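Local coordinates for S-adenosylmethionine decarboxylase proenzyme (PDB 2III), which probably decarboxylates S-adenosylmethionine to S-adenosylmethioninamine, the propylamine donor for spermidine and spermine synthesis, as a self-cleaving pyruvoyl-type enzyme, at residues Leu5-Leu10 with Ser88-Ala93; Arg28-Gly33 with Asp95-Gln100; Leu40-Ser45 with Gly57-Ala62; Gln51-Thr56 with Thr70-Gly75. One frame throughout, in Å; residues are numbered along the deposited sequence.

Contact 1 (Leu5-Leu10 with Ser88-Ala93)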
loop_
_atom_site.group_PDB
_atom_site.type_symbol
_atom_site.label_atom_id
_atom_site.label_comp_id
_atom_site.label_asym_id
_atom_site.label_seq_id
_atom_site.Cartn_x
_atom_site.Cartn_y
_atom_site.Cartn_z
ATOM N N LEU A 5 4.782 9.225 -12.266
ATOM C CA LEU A 5 4.317 7.954 -12.807
ATOM C C LEU A 5 3.066 7.469 -12.101
ATOM O O LEU A 5 2.315 6.657 -12.645
ATOM C CB LEU A 5 5.413 6.887 -12.694
ATOM C CG LEU A 5 6.591 7.025 -13.665
ATOM C CD1 LEU A 5 7.662 6.003 -13.324
ATOM C CD2 LEU A 5 6.101 6.844 -15.103
ATOM N N GLY A 6 2.848 7.965 -10.885
ATOM C CA GLY A 6 1.677 7.553 -10.135
ATOM C C GLY A 6 1.270 8.503 -9.028
ATOM O O GLY A 6 2.057 9.330 -8.569
ATOM N N LEU A 7 0.018 8.382 -8.604
ATOM C CA LEU A 7 -0.516 9.212 -7.541
ATOM C C LEU A 7 -0.992 8.258 -6.453
ATOM O O LEU A 7 -1.737 7.311 -6.716
ATOM C CB LEU A 7 -1.683 10.051 -8.051
ATOM C CG LEU A 7 -2.090 11.183 -7.112
ATOM C CD1 LEU A 7 -1.046 12.288 -7.155
ATOM C CD2 LEU A 7 -3.418 11.721 -7.538
ATOM N N HIS A 8 -0.559 8.518 -5.229
ATOM C CA HIS A 8 -0.886 7.667 -4.100
ATOM C C HIS A 8 -1.591 8.476 -3.023
ATOM O O HIS A 8 -1.035 9.426 -2.471
ATOM C CB HIS A 8 0.419 7.053 -3.563
ATOM C CG HIS A 8 0.240 6.080 -2.441
ATOM N ND1 HIS A 8 1.282 5.317 -1.958
ATOM C CD2 HIS A 8 -0.840 5.760 -1.688
ATOM C CE1 HIS A 8 0.854 4.570 -0.957
ATOM N NE2 HIS A 8 -0.430 4.819 -0.771
ATOM N N ILE A 9 -2.829 8.096 -2.742
ATOM C CA ILE A 9 -3.620 8.747 -1.716
ATOM C C ILE A 9 -3.793 7.782 -0.546
ATOM O O ILE A 9 -4.180 6.626 -0.731
ATOM C CB ILE A 9 -5.038 9.089 -2.208
ATOM C CG1 ILE A 9 -4.987 9.859 -3.525
ATOM C CG2 ILE A 9 -5.762 9.914 -1.144
ATOM C CD1 ILE A 9 -6.356 9.987 -4.190
ATOM N N LEU A 10 -3.495 8.247 0.658
ATOM C CA LEU A 10 -3.696 7.409 1.824
ATOM C C LEU A 10 -4.511 8.215 2.818
ATOM O O LEU A 10 -4.330 9.424 2.949
ATOM C CB LEU A 10 -2.362 6.950 2.434
ATOM C CG LEU A 10 -1.117 7.833 2.472
ATOM C CD1 LEU A 10 -0.036 7.127 3.270
ATOM C CD2 LEU A 10 -0.620 8.101 1.063
ATOM N N SER A 88 -7.238 11.165 -11.765
ATOM C CA SER A 88 -8.655 11.305 -11.476
ATOM C C SER A 88 -9.289 9.998 -11.018
ATOM O O SER A 88 -10.283 10.003 -10.297
ATOM C CB SER A 88 -9.409 11.860 -12.696
ATOM O OG SER A 88 -9.526 10.900 -13.729
ATOM N N LYS A 89 -8.719 8.874 -11.435
ATOM C CA LYS A 89 -9.251 7.580 -11.035
ATOM C C LYS A 89 -8.906 7.324 -9.567
ATOM O O LYS A 89 -9.725 6.798 -8.811
ATOM C CB LYS A 89 -8.688 6.457 -11.916
ATOM C CG LYS A 89 -9.171 6.561 -13.364
ATOM C CD LYS A 89 -8.969 5.281 -14.156
ATOM C CE LYS A 89 -9.687 5.375 -15.508
ATOM N NZ LYS A 89 -9.730 4.060 -16.214
ATOM N N ALA A 90 -7.697 7.697 -9.156
ATOM C CA ALA A 90 -7.311 7.516 -7.760
ATOM C C ALA A 90 -8.264 8.335 -6.891
ATOM O O ALA A 90 -8.775 7.855 -5.879
ATOM C CB ALA A 90 -5.874 7.979 -7.540
ATOM N N TYR A 91 -8.509 9.575 -7.297
ATOM C CA TYR A 91 -9.390 10.437 -6.526
ATOM C C TYR A 91 -10.813 9.899 -6.468
ATOM O O TYR A 91 -11.439 9.901 -5.411
ATOM C CB TYR A 91 -9.387 11.856 -7.087
ATOM C CG TYR A 91 -8.116 12.622 -6.792
ATOM C CD1 TYR A 91 -7.082 12.681 -7.723
ATOM C CD2 TYR A 91 -7.952 13.295 -5.582
ATOM C CE1 TYR A 91 -5.922 13.399 -7.459
ATOM C CE2 TYR A 91 -6.793 14.007 -5.309
ATOM C CZ TYR A 91 -5.783 14.059 -6.251
ATOM O OH TYR A 91 -4.640 14.788 -5.988
ATOM N N ARG A 92 -11.326 9.425 -7.596
ATOM C CA ARG A 92 -12.681 8.872 -7.633
ATOM C C ARG A 92 -12.788 7.648 -6.714
ATOM O O ARG A 92 -13.754 7.506 -5.967
ATOM C CB ARG A 92 -13.044 8.483 -9.071
ATOM C CG ARG A 92 -13.177 9.676 -10.014
ATOM C CD ARG A 92 -13.540 9.234 -11.419
ATOM N NE ARG A 92 -14.835 8.555 -11.477
ATOM C CZ ARG A 92 -15.998 9.119 -11.161
ATOM N NH1 ARG A 92 -17.124 8.421 -11.247
ATOM N NH2 ARG A 92 -16.039 10.381 -10.753
ATOM N N ALA A 93 -11.784 6.777 -6.762
ATOM C CA ALA A 93 -11.786 5.582 -5.930
ATOM C C ALA A 93 -11.828 5.955 -4.457
ATOM O O ALA A 93 -12.582 5.362 -3.689
ATOM C CB ALA A 93 -10.556 4.732 -6.218
#
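I9 packs on A90 and Y91 of a helical turn held by the bond from A93 N to K89 O at 2.9 Å. No hydrogen bond crosses from strand to helix. The backbone bonds of L7 and I9 run to T83 and V81 of strand 76-84.

What crosses is carbon. CG1 of I9 stands anti to the carbonyl carbon (chi1 -52°), and the chain continues extended to CD1, which reaches the angle between A90 and Y91. That methyl lies 3.9 Å from A90 CB and also rests against the helix backbone, 3.6 Å from A90 O. At the same time it sits over one face of the Y91 ring, 4.1 Å from the centroid and 18° off the ring normal, a CH-pi contact displaced toward the rim. L7 comes to the same tyrosine on the same side of the ring plane as I9 CD1, its side chain crossing that of Y91 at about a right angle and CD2 lying oblique to the ring near CE1 and OH; the modelled separation there is too short to be trusted.

The strand and helix axes run nearly parallel, 16° apart, with 8.6 Å between them at closest approach, a spacing that the small A90 allows. H8, between L7 and I9, points away from the helix, where D80 and R113 hold its two ring nitrogens. The chemistry therefore divides by strand face: apolar branches and one aromatic face fasten the helix to the sheet, while the polar side-chain bonds of H8 lie on the far face and the backbone bonds run within the sheet.

Contact 2 (Arg28-Gly33 with Asp95-Gln100)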
loop_
_atom_site.group_PDB
_atom_site.type_symbol
_atom_site.label_atom_id
_atom_site.label_comp_id
_atom_site.label_asym_id
_atom_site.label_seq_id
_atom_site.Cartn_x
_atom_site.Cartn_y
_atom_site.Cartn_z
ATOM N N ARG A 28 -14.926 -6.336 0.654
ATOM C CA ARG A 28 -15.022 -6.811 -0.717
ATOM C C ARG A 28 -16.023 -5.987 -1.499
ATOM O O ARG A 28 -15.712 -5.499 -2.583
ATOM C CB ARG A 28 -15.423 -8.288 -0.733
ATOM C CG ARG A 28 -15.846 -8.842 -2.089
ATOM C CD ARG A 28 -15.705 -10.363 -2.096
ATOM N NE ARG A 28 -14.390 -10.762 -2.597
ATOM C CZ ARG A 28 -13.754 -11.875 -2.250
ATOM N NH1 ARG A 28 -14.304 -12.716 -1.382
ATOM N NH2 ARG A 28 -12.572 -12.154 -2.784
ATOM N N GLU A 29 -17.223 -5.816 -0.956
ATOM C CA GLU A 29 -18.228 -5.023 -1.653
ATOM C C GLU A 29 -17.706 -3.614 -1.865
ATOM O O GLU A 29 -17.815 -3.055 -2.954
ATOM C CB GLU A 29 -19.525 -4.956 -0.854
ATOM C CG GLU A 29 -20.540 -6.007 -1.237
ATOM C CD GLU A 29 -21.923 -5.679 -0.711
ATOM O OE1 GLU A 29 -22.436 -4.585 -1.035
ATOM O OE2 GLU A 29 -22.497 -6.513 0.023
ATOM N N LEU A 30 -17.136 -3.055 -0.804
ATOM C CA LEU A 30 -16.586 -1.709 -0.816
ATOM C C LEU A 30 -15.544 -1.496 -1.918
ATOM O O LEU A 30 -15.682 -0.595 -2.747
ATOM C CB LEU A 30 -15.952 -1.406 0.545
ATOM C CG LEU A 30 -15.331 -0.022 0.743
ATOM C CD1 LEU A 30 -16.446 1.005 0.876
ATOM C CD2 LEU A 30 -14.457 -0.018 1.991
ATOM N N LEU A 31 -14.498 -2.320 -1.919
ATOM C CA LEU A 31 -13.432 -2.195 -2.911
ATOM C C LEU A 31 -13.881 -2.555 -4.330
ATOM O O LEU A 31 -13.383 -1.982 -5.304
ATOM C CB LEU A 31 -12.215 -3.048 -2.508
ATOM C CG LEU A 31 -11.475 -2.695 -1.209
ATOM C CD1 LEU A 31 -10.134 -3.411 -1.184
ATOM C CD2 LEU A 31 -11.251 -1.196 -1.119
ATOM N N GLU A 32 -14.801 -3.510 -4.460
ATOM C CA GLU A 32 -15.298 -3.867 -5.787
ATOM C C GLU A 32 -16.042 -2.641 -6.292
ATOM O O GLU A 32 -15.978 -2.293 -7.473
ATOM C CB GLU A 32 -16.284 -5.041 -5.730
ATOM C CG GLU A 32 -15.692 -6.385 -5.352
ATOM C CD GLU A 32 -16.708 -7.516 -5.471
ATOM O OE1 GLU A 32 -17.870 -7.335 -5.037
ATOM O OE2 GLU A 32 -16.341 -8.594 -5.991
ATOM N N GLY A 33 -16.749 -1.989 -5.376
ATOM C CA GLY A 33 -17.512 -0.811 -5.728
ATOM C C GLY A 33 -16.628 0.361 -6.103
ATOM O O GLY A 33 -16.988 1.155 -6.980
ATOM N N ASP A 95 -12.857 8.863 -3.193
ATOM C CA ASP A 95 -14.106 9.578 -2.896
ATOM C C ASP A 95 -15.215 8.560 -2.651
ATOM O O ASP A 95 -16.055 8.729 -1.757
ATOM C CB ASP A 95 -14.530 10.487 -4.063
ATOM C CG ASP A 95 -13.595 11.667 -4.268
ATOM O OD1 ASP A 95 -12.868 12.026 -3.322
ATOM O OD2 ASP A 95 -13.599 12.246 -5.376
ATOM N N TYR A 96 -15.218 7.506 -3.464
ATOM C CA TYR A 96 -16.215 6.454 -3.339
ATOM C C TYR A 96 -16.071 5.769 -1.980
ATOM O O TYR A 96 -17.019 5.714 -1.200
ATOM C CB TYR A 96 -16.051 5.416 -4.461
ATOM C CG TYR A 96 -17.047 4.283 -4.362
ATOM C CD1 TYR A 96 -18.365 4.442 -4.796
ATOM C CD2 TYR A 96 -16.689 3.068 -3.783
ATOM C CE1 TYR A 96 -19.302 3.418 -4.652
ATOM C CE2 TYR A 96 -17.615 2.040 -3.634
ATOM C CZ TYR A 96 -18.918 2.220 -4.071
ATOM O OH TYR A 96 -19.830 1.199 -3.931
ATOM N N ILE A 97 -14.878 5.248 -1.703
ATOM C CA ILE A 97 -14.618 4.569 -0.442
ATOM C C ILE A 97 -15.022 5.430 0.761
ATOM O O ILE A 97 -15.705 4.962 1.668
ATOM C CB ILE A 97 -13.121 4.166 -0.343
ATOM C CG1 ILE A 97 -12.836 3.031 -1.334
ATOM C CG2 ILE A 97 -12.773 3.757 1.087
ATOM C CD1 ILE A 97 -11.376 2.655 -1.471
ATOM N N ILE A 98 -14.615 6.693 0.765
ATOM C CA ILE A 98 -14.959 7.581 1.869
ATOM C C ILE A 98 -16.471 7.782 2.021
ATOM O O ILE A 98 -17.003 7.699 3.133
ATOM C CB ILE A 98 -14.271 8.962 1.715
ATOM C CG1 ILE A 98 -12.764 8.811 1.933
ATOM C CG2 ILE A 98 -14.838 9.960 2.733
ATOM C CD1 ILE A 98 -11.983 10.094 1.742
ATOM N N THR A 99 -17.173 8.041 0.921
ATOM C CA THR A 99 -18.617 8.247 1.010
ATOM C C THR A 99 -19.334 6.997 1.478
ATOM O O THR A 99 -20.321 7.085 2.202
ATOM C CB THR A 99 -19.246 8.665 -0.331
ATOM O OG1 THR A 99 -19.041 7.628 -1.295
ATOM C CG2 THR A 99 -18.640 9.967 -0.829
ATOM N N GLN A 100 -18.852 5.832 1.065
ATOM C CA GLN A 100 -19.497 4.596 1.487
ATOM C C GLN A 100 -19.282 4.359 2.977
ATOM O O GLN A 100 -20.190 3.925 3.682
ATOM C CB GLN A 100 -18.953 3.403 0.697
ATOM C CG GLN A 100 -19.247 3.472 -0.792
ATOM C CD GLN A 100 -20.718 3.715 -1.083
ATOM O OE1 GLN A 100 -21.577 2.925 -0.692
ATOM N NE2 GLN A 100 -21.016 4.814 -1.768
#
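Y96 reaches across to G33 on the neighbouring helix, and its ring lies against that residue's backbone. From CB the side chain leaves with CG anti to the backbone N (chi1 179°), which directs CG toward helix 24-37. CD2 comes 3.7 Å from G33 O, the carbonyl oxygen sitting over one face near the rim. CE2, farther along the same side, has L30 O near the ring plane at its edge, 3.4 Å away. At the tip, OH lies near G33 CA, and a side-chain carbon on this glycine would probably collide with the hydroxyl; the ring is modelled too close to the G33 carbonyl carbon, however, so only the general apposition is secure. The opposite face is backed by CG of Q100, 3.5 Å above the ring plane, so the ring is sandwiched between its own helix and the next. An alanine in place of Y96 would probably open a gap between G33 and Q100 and leave the glycine backbone without its aromatic cover.

Beside the ring the packing is aliphatic. L30 and Q100 lie alongside each other, running opposite ways, with L30 CD1 3.5 Å from Q100 CB. L30 CD2 approaches I97 CG2 at 4.2 Å, and L31 CD2 meets I97 CD1 at 3.9 Å. The two axes pass 9.5 Å apart at 144°, roughly antiparallel. L30 and L31 also rest on I68 of strand 65-71, as expected of two helices laid side by side on one face of the antiparallel sheet in a two-layer alpha/beta sandwich.

Contact 3 (Leu40-Ser45 with Gly57-Ala62)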
loop_
_atom_site.group_PDB
_atom_site.type_symbol
_atom_site.label_atom_id
_atom_site.label_comp_id
_atom_site.label_asym_id
_atom_site.label_seq_id
_atom_site.Cartn_x
_atom_site.Cartn_y
_atom_site.Cartn_z
ATOM N N LEU A 40 -11.497 1.502 -12.831
ATOM C CA LEU A 40 -10.153 0.956 -12.771
ATOM C C LEU A 40 -10.209 -0.499 -13.198
ATOM O O LEU A 40 -11.237 -1.156 -13.052
ATOM C CB LEU A 40 -9.591 1.052 -11.351
ATOM C CG LEU A 40 -9.112 2.421 -10.866
ATOM C CD1 LEU A 40 -8.753 2.348 -9.388
ATOM C CD2 LEU A 40 -7.909 2.854 -11.684
ATOM N N THR A 41 -9.104 -0.999 -13.731
ATOM C CA THR A 41 -9.046 -2.384 -14.162
ATOM C C THR A 41 -8.231 -3.190 -13.144
ATOM O O THR A 41 -7.106 -2.830 -12.777
ATOM C CB THR A 41 -8.445 -2.490 -15.599
ATOM O OG1 THR A 41 -8.142 -3.859 -15.903
ATOM C CG2 THR A 41 -7.198 -1.620 -15.735
ATOM N N LYS A 42 -8.826 -4.280 -12.682
ATOM C CA LYS A 42 -8.207 -5.133 -11.686
ATOM C C LYS A 42 -7.414 -6.300 -12.254
ATOM O O LYS A 42 -7.776 -6.881 -13.275
ATOM C CB LYS A 42 -9.292 -5.689 -10.753
ATOM C CG LYS A 42 -8.789 -6.710 -9.748
ATOM C CD LYS A 42 -9.922 -7.331 -8.937
ATOM C CE LYS A 42 -10.758 -8.282 -9.773
ATOM N NZ LYS A 42 -11.753 -9.015 -8.939
ATOM N N ILE A 43 -6.318 -6.633 -11.586
ATOM C CA ILE A 43 -5.528 -7.790 -11.977
ATOM C C ILE A 43 -6.102 -8.906 -11.104
ATOM O O ILE A 43 -6.546 -9.942 -11.599
ATOM C CB ILE A 43 -4.037 -7.620 -11.633
ATOM C CG1 ILE A 43 -3.392 -6.591 -12.565
ATOM C CG2 ILE A 43 -3.335 -8.967 -11.718
ATOM C CD1 ILE A 43 -1.947 -6.280 -12.216
ATOM N N SER A 44 -6.104 -8.657 -9.795
ATOM C CA SER A 44 -6.609 -9.601 -8.805
ATOM C C SER A 44 -6.944 -8.880 -7.499
ATOM O O SER A 44 -6.637 -7.701 -7.329
ATOM C CB SER A 44 -5.562 -10.681 -8.531
ATOM O OG SER A 44 -4.383 -10.121 -7.973
ATOM N N SER A 45 -7.572 -9.596 -6.574
ATOM C CA SER A 45 -7.943 -9.019 -5.290
ATOM C C SER A 45 -7.845 -10.087 -4.203
ATOM O O SER A 45 -8.205 -11.248 -4.418
ATOM C CB SER A 45 -9.367 -8.451 -5.352
ATOM O OG SER A 45 -10.328 -9.474 -5.543
ATOM N N GLY A 57 -7.849 -5.924 2.817
ATOM C CA GLY A 57 -8.249 -6.097 1.437
ATOM C C GLY A 57 -7.231 -5.391 0.571
ATOM O O GLY A 57 -6.869 -4.248 0.855
ATOM N N VAL A 58 -6.740 -6.069 -0.459
ATOM C CA VAL A 58 -5.770 -5.469 -1.361
ATOM C C VAL A 58 -6.140 -5.807 -2.794
ATOM O O VAL A 58 -6.522 -6.937 -3.099
ATOM C CB VAL A 58 -4.342 -5.974 -1.088
ATOM C CG1 VAL A 58 -4.263 -7.464 -1.358
ATOM C CG2 VAL A 58 -3.343 -5.219 -1.967
ATOM N N VAL A 59 -6.040 -4.820 -3.670
ATOM C CA VAL A 59 -6.353 -5.023 -5.074
ATOM C C VAL A 59 -5.158 -4.585 -5.904
ATOM O O VAL A 59 -4.710 -3.443 -5.793
ATOM C CB VAL A 59 -7.562 -4.178 -5.512
ATOM C CG1 VAL A 59 -7.974 -4.548 -6.941
ATOM C CG2 VAL A 59 -8.713 -4.369 -4.539
ATOM N N LEU A 60 -4.622 -5.497 -6.709
ATOM C CA LEU A 60 -3.513 -5.158 -7.593
ATOM C C LEU A 60 -4.181 -4.605 -8.854
ATOM O O LEU A 60 -5.058 -5.250 -9.429
ATOM C CB LEU A 60 -2.671 -6.399 -7.933
ATOM C CG LEU A 60 -1.721 -6.944 -6.855
ATOM C CD1 LEU A 60 -2.515 -7.512 -5.695
ATOM C CD2 LEU A 60 -0.840 -8.023 -7.447
ATOM N N LEU A 61 -3.789 -3.404 -9.265
ATOM C CA LEU A 61 -4.369 -2.777 -10.450
ATOM C C LEU A 61 -3.516 -3.004 -11.690
ATOM O O LEU A 61 -2.329 -3.312 -11.585
ATOM C CB LEU A 61 -4.534 -1.271 -10.225
ATOM C CG LEU A 61 -5.317 -0.876 -8.974
ATOM C CD1 LEU A 61 -5.414 0.644 -8.898
ATOM C CD2 LEU A 61 -6.704 -1.508 -9.007
ATOM N N ALA A 62 -4.125 -2.838 -12.861
ATOM C CA ALA A 62 -3.418 -3.021 -14.124
ATOM C C ALA A 62 -3.175 -1.684 -14.807
ATOM O O ALA A 62 -4.070 -0.843 -14.878
ATOM C CB ALA A 62 -4.217 -3.933 -15.039
#
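I43 and S44 both face L60, and this two-against-one pairing shifts the register and sets how the side chains at that point are turned. It is a classic beta bulge: I43 N donates to L60 O at 2.9 Å, while L60 N donates to S44 O at 3.0 Å. Beyond the bulge A62 N binds T41 O, also at 3.0 Å.

I43 points toward the opposing strand, its CB 4.1 Å from L60 CB and its CG1 3.7 Å from A62 CB. S44 shares a face of the sheet with L60, and its OG, set between the backbone N and the carbonyl carbon (chi1 63°), lies beside L60 CD1. The face carrying S45 and V59 is turned the other way. The K42 side chain crosses V59 at about a right angle, so that the aliphatic CG, 3.6 Å from V59 CG1, does the touching and the amine lies farther along. L40 and L61 cross obliquely and meet by their CD1 methyls at 3.8 Å.

V58 and L60 pack against L60 and V58 of the second subunit, whereas V59 meets L31 of helix 24-37. The side chain of S45 lies about 3 Å from a bound calcium ion. The backbone bonds thus fix the register, with L60 using both its N and its O, while aliphatic carbon from this edge of the sheet serves the dimer interface on one face and the helix layer on the other.

Contact 4 (Gln51-Thr56 with Thr70-Gly75); sequences QPHGAT and TWPEHG
The backbones of A55 and T70 come together where strands 55-61 and 65-71 pair, through a weak bond from T70 N to A55 O at 3.1 Å. In the other direction the side chain takes over: A55 N donates to T70 OG1 at 3.0 Å, the hydroxyl standing between its own backbone N and carbonyl carbon. OG1 is also bonded to I21 O, so two backbone groups grip it. G54, at a positive phi, brings CA within 3.5 Å of P72 CD, and a side chain at this glycine would collide with T70 O.

H53 CG stands between the backbone N and the carbonyl carbon (chi1 47°). P72 CB lies over one face of the ring in a CH-pi contact, 3.9 Å from the ring centroid and 17° off the normal; P52 CG covers the centre of the opposite face. At the ring edge a water sits 2.8 Å from H53 ND1, and it donates to H53 O and to E73 OE1, each at 2.9 Å. The E73 carboxylate plane is turned 56° from the ring. An alanine in place of H53 would probably leave the two prolines without the ring between them and the water without its ND1 partner.

G54 bonds through its backbone to D22, a ligand of the magnesium ion, on which P72 also packs. A55 and T70 pack on I27 of helix 24-37, and T70 also touches A77 of the adjacent strand 76-84.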
loop_
_atom_site.group_PDB
_atom_site.type_symbol
_atom_site.label_atom_id
_atom_site.label_comp_id
_atom_site.label_asym_id
_atom_site.label_seq_id
_atom_site.Cartn_x
_atom_site.Cartn_y
_atom_site.Cartn_z
ATOM N N GLN A 51 -9.846 -12.129 13.470
ATOM C CA GLN A 51 -10.719 -12.434 14.594
ATOM C C GLN A 51 -10.418 -11.408 15.678
ATOM O O GLN A 51 -9.268 -10.991 15.837
ATOM C CB GLN A 51 -10.451 -13.853 15.105
ATOM C CG GLN A 51 -10.770 -14.928 14.074
ATOM C CD GLN A 51 -12.227 -14.898 13.611
ATOM O OE1 GLN A 51 -12.567 -15.447 12.563
ATOM N NE2 GLN A 51 -13.089 -14.262 14.394
ATOM N N PRO A 52 -11.437 -10.992 16.446
ATOM C CA PRO A 52 -12.841 -11.408 16.382
ATOM C C PRO A 52 -13.574 -10.660 15.285
ATOM O O PRO A 52 -14.775 -10.839 15.092
ATOM C CB PRO A 52 -13.363 -11.026 17.755
ATOM C CG PRO A 52 -12.687 -9.694 17.955
ATOM C CD PRO A 52 -11.254 -9.969 17.494
ATOM N N HIS A 53 -12.841 -9.805 14.584
ATOM C CA HIS A 53 -13.403 -9.011 13.499
ATOM C C HIS A 53 -12.329 -8.149 12.850
ATOM O O HIS A 53 -11.182 -8.112 13.305
ATOM C CB HIS A 53 -14.545 -8.129 14.012
ATOM C CG HIS A 53 -14.225 -7.386 15.273
ATOM N ND1 HIS A 53 -13.084 -6.625 15.423
ATOM C CD2 HIS A 53 -14.918 -7.252 16.429
ATOM C CE1 HIS A 53 -13.090 -6.054 16.614
ATOM N NE2 HIS A 53 -14.193 -6.418 17.245
ATOM N N GLY A 54 -12.704 -7.453 11.784
ATOM C CA GLY A 54 -11.746 -6.613 11.097
ATOM C C GLY A 54 -11.200 -7.388 9.925
ATOM O O GLY A 54 -11.146 -8.615 9.972
ATOM N N ALA A 55 -10.779 -6.680 8.882
ATOM C CA ALA A 55 -10.272 -7.342 7.690
ATOM C C ALA A 55 -9.283 -6.519 6.871
ATOM O O ALA A 55 -9.194 -5.299 7.003
ATOM C CB ALA A 55 -11.462 -7.753 6.793
ATOM N N THR A 56 -8.536 -7.216 6.027
ATOM C CA THR A 56 -7.586 -6.593 5.124
ATOM C C THR A 56 -8.066 -6.881 3.708
ATOM O O THR A 56 -8.645 -7.938 3.432
ATOM C CB THR A 56 -6.172 -7.164 5.289
ATOM O OG1 THR A 56 -5.616 -6.711 6.529
ATOM C CG2 THR A 56 -5.275 -6.709 4.146
ATOM N N THR A 70 -8.763 -2.704 8.628
ATOM C CA THR A 70 -9.771 -2.159 9.532
ATOM C C THR A 70 -9.741 -2.650 10.972
ATOM O O THR A 70 -9.242 -3.733 11.271
ATOM C CB THR A 70 -11.188 -2.404 8.983
ATOM O OG1 THR A 70 -11.548 -3.776 9.182
ATOM C CG2 THR A 70 -11.240 -2.091 7.496
ATOM N N TRP A 71 -10.304 -1.824 11.850
ATOM C CA TRP A 71 -10.380 -2.089 13.281
ATOM C C TRP A 71 -11.751 -1.630 13.741
ATOM O O TRP A 71 -11.938 -0.469 14.107
ATOM C CB TRP A 71 -9.315 -1.291 14.036
ATOM C CG TRP A 71 -7.911 -1.752 13.797
ATOM C CD1 TRP A 71 -7.185 -2.599 14.579
ATOM C CD2 TRP A 71 -7.063 -1.389 12.696
ATOM N NE1 TRP A 71 -5.934 -2.787 14.036
ATOM C CE2 TRP A 71 -5.833 -2.058 12.882
ATOM C CE3 TRP A 71 -7.223 -0.562 11.572
ATOM C CZ2 TRP A 71 -4.761 -1.928 11.983
ATOM C CZ3 TRP A 71 -6.158 -0.431 10.679
ATOM C CH2 TRP A 71 -4.942 -1.115 10.893
ATOM N N PRO A 72 -12.739 -2.529 13.693
ATOM C CA PRO A 72 -14.099 -2.203 14.113
ATOM C C PRO A 72 -14.162 -1.561 15.505
ATOM O O PRO A 72 -14.886 -0.587 15.709
ATOM C CB PRO A 72 -14.793 -3.561 14.068
ATOM C CG PRO A 72 -14.157 -4.195 12.876
ATOM C CD PRO A 72 -12.689 -3.868 13.075
ATOM N N GLU A 73 -13.399 -2.098 16.457
ATOM C CA GLU A 73 -13.427 -1.582 17.828
ATOM C C GLU A 73 -13.009 -0.122 17.932
ATOM O O GLU A 73 -13.317 0.536 18.924
ATOM C CB GLU A 73 -12.536 -2.419 18.755
ATOM C CG GLU A 73 -11.031 -2.239 18.517
ATOM C CD GLU A 73 -10.462 -3.209 17.489
ATOM O OE1 GLU A 73 -11.117 -3.442 16.449
ATOM O OE2 GLU A 73 -9.348 -3.728 17.725
ATOM N N HIS A 74 -12.305 0.374 16.915
ATOM C CA HIS A 74 -11.841 1.761 16.897
ATOM C C HIS A 74 -12.551 2.603 15.845
ATOM O O HIS A 74 -12.219 3.778 15.664
ATOM C CB HIS A 74 -10.333 1.815 16.640
ATOM C CG HIS A 74 -9.507 1.275 17.765
ATOM N ND1 HIS A 74 -8.682 0.179 17.627
ATOM C CD2 HIS A 74 -9.386 1.676 19.052
ATOM C CE1 HIS A 74 -8.089 -0.072 18.781
ATOM N NE2 HIS A 74 -8.501 0.823 19.659
ATOM N N GLY A 75 -13.531 2.013 15.164
ATOM C CA GLY A 75 -14.245 2.743 14.129
ATOM C C GLY A 75 -13.238 3.286 13.134
ATOM O O GLY A 75 -13.419 4.358 12.550
HETATM O O HOH W 1 -10.408 -5.971 15.108
#

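All four contacts belong to one two-layer sandwich. Along the chain the segments of contacts 1 and 2 alternate, and contacts 3 and 4 fall between their first and second segments, themselves interleaved as 40-45, 51-56, 57-62, 70-75. Contacts 3 and 4 both use strand 55-61, although their centres are 22 Å apart. Contacts 1 and 2 share helix 87-101, with centres about 14 Å apart. Contact 2 joins the two helices, and contact 1 ties the second of them to strand 3-14. Contact 3 touches both, through L40 on K89 and L31 on V59, and lies close to the predicted cleavage site, L61 being near S64. Contacts 1, 3 and 4 also meet the second subunit.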